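Local coordinates for immune protein (Enterobacter cloacae, PDB 6D7Y) that binds the toxic C-terminal tip of CdiA and, as its immunity protein, probably neutralises it in contact-dependent growth inhibition, at residues R16-F19 / L20-I24; Q116-M119 / N120-A124. All coordinates share one frame; numbering follows the deposited sequence. Where two conformers were deposited one is given.

Contact 1. Residues R16-F19 / L20-I24; sequences RLFF and LLKEI
The Phe18 ring carries the aliphatic part of Lys22 on one face and meets the neighbouring Phe19 ring at its edge. Lys22 CG stands 3.3 Å above the plane of the Phe18 ring, displaced toward the rim; at 24° from the ring normal it makes a CH-pi contact over the face. Its nearest ring atom is CZ, with CG of Lys22 3.4 Å from CZ of Phe18, and Lys22 CD follows at 3.6 Å from the same CZ. At the edge, in the plane of Phe18, lies Phe19 CE1; reciprocally, Phe18 CD2 sits over the centre of one face of Phe19. A third flat group, the Arg16 guanidinium, has Phe19 CD2 at its edge, while its NH1 bonds to the backbone O of Asp125.

Two torsions bring Phe18 and Lys22 alongside each other: CG of Phe18 is trans to the backbone N (chi1 170°), whereas Lys22 places CG beside its own N. The lysine then bends at chi2 and chi3, and NZ ends in a salt bridge to Glu25.

Residues 17-24 make up nearly all of helix 17-25, which follows strand 3-10 and packs on the antiparallel sheet. The i to i+4 ladder is regular: Leu20 N bonds to Arg16 O at 2.9 Å, and Leu21 N to Leu17 O also at 2.9 Å. Lys22 N and Glu23 N continue it to Phe18 O and Phe19 O.

On the buried side Leu17 and Leu21 run side by side, their CD1 methyls 3.8 Å apart. Both leucines also touch Ile53 of helix 50-58, and Leu17 reaches Val94 and Val96 of strand 93-102.

Contact 2. Residues Q116-M119 / N120-A124; sequences QKYM and NGISA
Asn120 N bonds to Gln116 O at 3.0 Å, and Gly121 N bonds to Lys117 O, likewise at 3.0 Å. Both are ordinary i to i+4 links of helix 105-126. The next donor departs from that pattern: the N-H of Ile122 is shared, reaching Met119 O three residues back at 3.1 Å and, in a weak bond, Tyr118 O four residues back at 3.3 Å. Its approach to Met119 O comes from above the carbonyl plane, 68° out of it. Such a divided bond, together with a backbone phi of -108° at Ile122, marks a local distortion just after Gly121, near the C-terminal end of the helix.

Outward from the backbone, the chief side-chain pair is Tyr118 and Ile122, which cross at a slant. In Ile122, CG1 sits between the backbone N and the carbonyl carbon (chi1 69°), and the extended second torsion carries CD1 on to the phenol end of the tyrosine. Ile122 CD1 lies 3.6 Å from Tyr118 OH and 3.7 Å from Tyr118 CZ, while the CG2 branch comes no nearer than 4.2 Å to Tyr118 CE1. Selenomethionine Met119 turns to the sheet instead, touching Val7 and Phe9 of strand 3-10, Phe131 of strand 130-135 and Phe146 of strand 144-147; Ile122 also reaches Phe9.

The phenol has more than this apolar neighbour: its OH has a polar partner in Glu23, and the ring makes a cation-pi contact with Lys27. A methyl group packed against the hydroxyl and adjoining ring carbon probably screens that part of the phenol from water, which would strengthen its polar link to the glutamate.

How the contacts relate
Following the chain from its N terminus, strand 3-10 leads to contact 1 on helix 17-25; after strand 30-36, helix 50-58 and three long strands comes contact 2 on helix 105-126. Each spans neighbouring turns of one helix, so neither closes a long loop, and contact 1 is complete before contact 2 begins: they neither nest nor cross. Their centres are 14 Å apart, yet the two helices touch. Glu23 OE2 lies 2.6 Å from Tyr118 OH, a probable hydrogen bond, and Leu20 CD1 packs 4.1 Å from Ile122 CD1. Phe126 adds to the junction by touching Leu20. Contact 1 rests on helix 50-58 and strand 93-102, contact 2 on strands 3-10, 130-135 and 144-147 of the same sheet.

Contact 1. Residues R16-F19 / L20-I24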
loop_
_atom_site.group_PDB
_atom_site.type_symbol
_atom_site.label_atom_id
_atom_site.label_comp_id
_atom_site.label_asym_id
_atom_site.label_seq_id
_atom_site.Cartn_x
_atom_site.Cartn_y
_atom_site.Cartn_z
ATOM N N ARG B 16 4.493 14.101 -2.453
ATOM C CA ARG B 16 5.110 13.284 -1.394
ATOM C C ARG B 16 5.166 11.796 -1.758
ATOM O O ARG B 16 5.725 11.003 -1.004
ATOM C CB ARG B 16 4.287 13.393 -0.101
ATOM C CG ARG B 16 3.965 14.807 0.377
ATOM C CD ARG B 16 5.134 15.580 0.963
ATOM N NE ARG B 16 5.581 15.041 2.256
ATOM C CZ ARG B 16 6.697 14.341 2.478
ATOM N NH1 ARG B 16 6.962 13.918 3.711
ATOM N NH2 ARG B 16 7.573 14.080 1.506
ATOM N N LEU B 17 4.562 11.427 -2.889
ATOM C CA LEU B 17 4.512 10.028 -3.349
ATOM C C LEU B 17 5.850 9.278 -3.314
ATOM O O LEU B 17 5.946 8.220 -2.708
ATOM C CB LEU B 17 3.910 9.971 -4.754
ATOM C CG LEU B 17 3.773 8.601 -5.422
ATOM C CD1 LEU B 17 3.039 7.617 -4.522
ATOM C CD2 LEU B 17 3.069 8.771 -6.759
ATOM N N PHE B 18 6.868 9.798 -3.987
ATOM C CA PHE B 18 8.189 9.150 -3.964
ATOM C C PHE B 18 8.672 8.856 -2.539
ATOM O O PHE B 18 9.138 7.768 -2.244
ATOM C CB PHE B 18 9.243 10.008 -4.672
ATOM C CG PHE B 18 10.658 9.511 -4.466
ATOM C CD1 PHE B 18 11.165 8.461 -5.230
ATOM C CD2 PHE B 18 11.469 10.073 -3.491
ATOM C CE1 PHE B 18 12.462 7.996 -5.030
ATOM C CE2 PHE B 18 12.760 9.610 -3.283
ATOM C CZ PHE B 18 13.263 8.575 -4.057
ATOM N N PHE B 19 8.551 9.839 -1.655
ATOM C CA PHE B 19 9.022 9.684 -0.276
ATOM C C PHE B 19 8.172 8.692 0.522
ATOM O O PHE B 19 8.685 7.982 1.395
ATOM C CB PHE B 19 9.165 11.073 0.353
ATOM C CG PHE B 19 10.089 11.967 -0.442
ATOM C CD1 PHE B 19 11.470 11.823 -0.339
ATOM C CD2 PHE B 19 9.579 12.908 -1.347
ATOM C CE1 PHE B 19 12.325 12.605 -1.101
ATOM C CE2 PHE B 19 10.431 13.704 -2.103
ATOM C CZ PHE B 19 11.808 13.550 -1.983
ATOM N N LEU B 20 6.881 8.626 0.205
ATOM C CA LEU B 20 6.014 7.635 0.833
ATOM C C LEU B 20 6.501 6.257 0.377
ATOM O O LEU B 20 6.692 5.364 1.186
ATOM C CB LEU B 20 4.552 7.824 0.422
ATOM C CG LEU B 20 3.547 6.775 0.927
ATOM C CD1 LEU B 20 3.515 6.713 2.440
ATOM C CD2 LEU B 20 2.163 7.081 0.388
ATOM N N LEU B 21 6.744 6.117 -0.924
ATOM C CA LEU B 21 7.195 4.830 -1.463
ATOM C C LEU B 21 8.528 4.404 -0.859
ATOM O O LEU B 21 8.689 3.235 -0.535
ATOM C CB LEU B 21 7.206 4.829 -2.995
ATOM C CG LEU B 21 5.808 4.927 -3.650
ATOM C CD1 LEU B 21 5.935 5.204 -5.140
ATOM C CD2 LEU B 21 4.937 3.697 -3.400
ATOM N N LYS B 22 9.466 5.345 -0.680
ATOM C CA LYS B 22 10.770 5.039 -0.057
ATOM C C LYS B 22 10.569 4.625 1.393
ATOM O O LYS B 22 11.248 3.741 1.885
ATOM C CB LYS B 22 11.737 6.238 -0.131
ATOM C CG LYS B 22 12.197 6.628 -1.532
ATOM C CD LYS B 22 12.956 5.523 -2.257
ATOM C CE LYS B 22 14.260 5.133 -1.575
ATOM N NZ LYS B 22 14.916 4.008 -2.310
ATOM N N GLU B 23 9.637 5.291 2.067
ATOM C CA GLU B 23 9.276 4.984 3.454
ATOM C C GLU B 23 8.775 3.533 3.565
ATOM O O GLU B 23 9.235 2.767 4.419
ATOM C CB GLU B 23 8.215 6.002 3.926
ATOM C CG GLU B 23 7.404 5.630 5.159
ATOM C CD GLU B 23 8.246 5.360 6.385
ATOM O OE1 GLU B 23 9.379 5.881 6.465
ATOM O OE2 GLU B 23 7.760 4.644 7.292
ATOM N N ILE B 24 7.840 3.163 2.686
ATOM C CA ILE B 24 7.318 1.799 2.646
ATOM C C ILE B 24 8.432 0.822 2.221
ATOM O O ILE B 24 8.587 -0.223 2.838
ATOM C CB ILE B 24 6.129 1.677 1.674
ATOM C CG1 ILE B 24 4.978 2.603 2.101
ATOM C CG2 ILE B 24 5.619 0.236 1.618
ATOM C CD1 ILE B 24 3.835 2.629 1.105
#

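Contact 2. Residues Q116-M119 / N120-A124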
loop_
_atom_site.group_PDB
_atom_site.type_symbol
_atom_site.label_atom_id
_atom_site.label_comp_id
_atom_site.label_asym_id
_atom_site.label_seq_id
_atom_site.Cartn_x
_atom_site.Cartn_y
_atom_site.Cartn_z
ATOM N N GLN B 116 -2.864 0.000 11.325
ATOM C CA GLN B 116 -3.594 1.218 11.737
ATOM C C GLN B 116 -2.663 2.180 12.493
ATOM O O GLN B 116 -2.658 3.395 12.244
ATOM C CB GLN B 116 -4.831 0.887 12.603
ATOM C CG GLN B 116 -5.687 2.132 12.905
ATOM C CD GLN B 116 -6.868 1.883 13.835
ATOM O OE1 GLN B 116 -6.788 1.067 14.753
ATOM N NE2 GLN B 116 -7.975 2.628 13.620
ATOM N N LYS B 117 -1.898 1.636 13.434
ATOM C CA LYS B 117 -0.953 2.441 14.218
ATOM C C LYS B 117 0.130 3.066 13.341
ATOM O O LYS B 117 0.420 4.268 13.449
ATOM C CB LYS B 117 -0.273 1.588 15.287
ATOM C CG LYS B 117 -1.188 1.041 16.363
ATOM C CD LYS B 117 -0.399 0.111 17.278
ATOM C CE LYS B 117 -1.272 -0.516 18.352
ATOM N NZ LYS B 117 -1.854 0.527 19.236
ATOM N N TYR B 118 0.744 2.230 12.507
ATOM C CA TYR B 118 1.781 2.653 11.575
ATOM C C TYR B 118 1.330 3.772 10.639
ATOM O O TYR B 118 2.009 4.797 10.513
ATOM C CB TYR B 118 2.293 1.462 10.745
ATOM C CG TYR B 118 3.188 1.906 9.612
ATOM C CD1 TYR B 118 4.431 2.468 9.872
ATOM C CD2 TYR B 118 2.786 1.785 8.288
ATOM C CE1 TYR B 118 5.253 2.906 8.850
ATOM C CE2 TYR B 118 3.603 2.214 7.254
ATOM C CZ TYR B 118 4.836 2.772 7.543
ATOM O OH TYR B 118 5.662 3.214 6.535
HETATM N N MSE B 119 0.173 3.586 10.012
HETATM C CA MSE B 119 -0.372 4.560 9.046
HETATM C C MSE B 119 -0.758 5.839 9.717
HETATM O O MSE B 119 -0.468 6.925 9.210
HETATM C CB MSE B 119 -1.574 3.942 8.310
HETATM C CG MSE B 119 -1.115 2.796 7.419
HETATM SE SE MSE B 119 -2.643 1.697 6.827
HETATM C CE MSE B 119 -2.609 2.330 4.968
ATOM N N ASN B 120 -1.413 5.734 10.867
ATOM C CA ASN B 120 -1.818 6.937 11.609
ATOM C C ASN B 120 -0.573 7.743 11.982
ATOM O O ASN B 120 -0.572 8.971 11.924
ATOM C CB ASN B 120 -2.562 6.569 12.883
ATOM C CG ASN B 120 -3.085 7.785 13.612
ATOM O OD1 ASN B 120 -3.855 8.569 13.061
ATOM N ND2 ASN B 120 -2.693 7.931 14.861
ATOM N N GLY B 121 0.479 7.025 12.360
ATOM C CA GLY B 121 1.737 7.634 12.740
ATOM C C GLY B 121 2.421 8.434 11.648
ATOM O O GLY B 121 3.145 9.365 11.953
ATOM N N ILE B 122 2.206 8.067 10.382
ATOM C CA ILE B 122 2.815 8.785 9.250
ATOM C C ILE B 122 1.822 9.631 8.429
ATOM O O ILE B 122 2.203 10.215 7.404
ATOM C CB ILE B 122 3.598 7.822 8.307
ATOM C CG1 ILE B 122 2.669 6.872 7.530
ATOM C CG2 ILE B 122 4.625 7.029 9.112
ATOM C CD1 ILE B 122 3.385 6.025 6.506
ATOM N N SER B 123 0.570 9.703 8.878
ATOM C CA SER B 123 -0.450 10.475 8.160
ATOM C C SER B 123 -0.104 11.964 8.085
ATOM O O SER B 123 -0.287 12.595 7.044
ATOM C CB SER B 123 -1.823 10.265 8.798
ATOM O OG SER B 123 -1.802 10.572 10.176
ATOM N N ALA B 124 0.423 12.503 9.179
ATOM C CA ALA B 124 0.814 13.922 9.247
ATOM C C ALA B 124 2.034 14.295 8.405
ATOM O O ALA B 124 2.241 15.465 8.124
ATOM C CB ALA B 124 1.054 14.318 10.698
#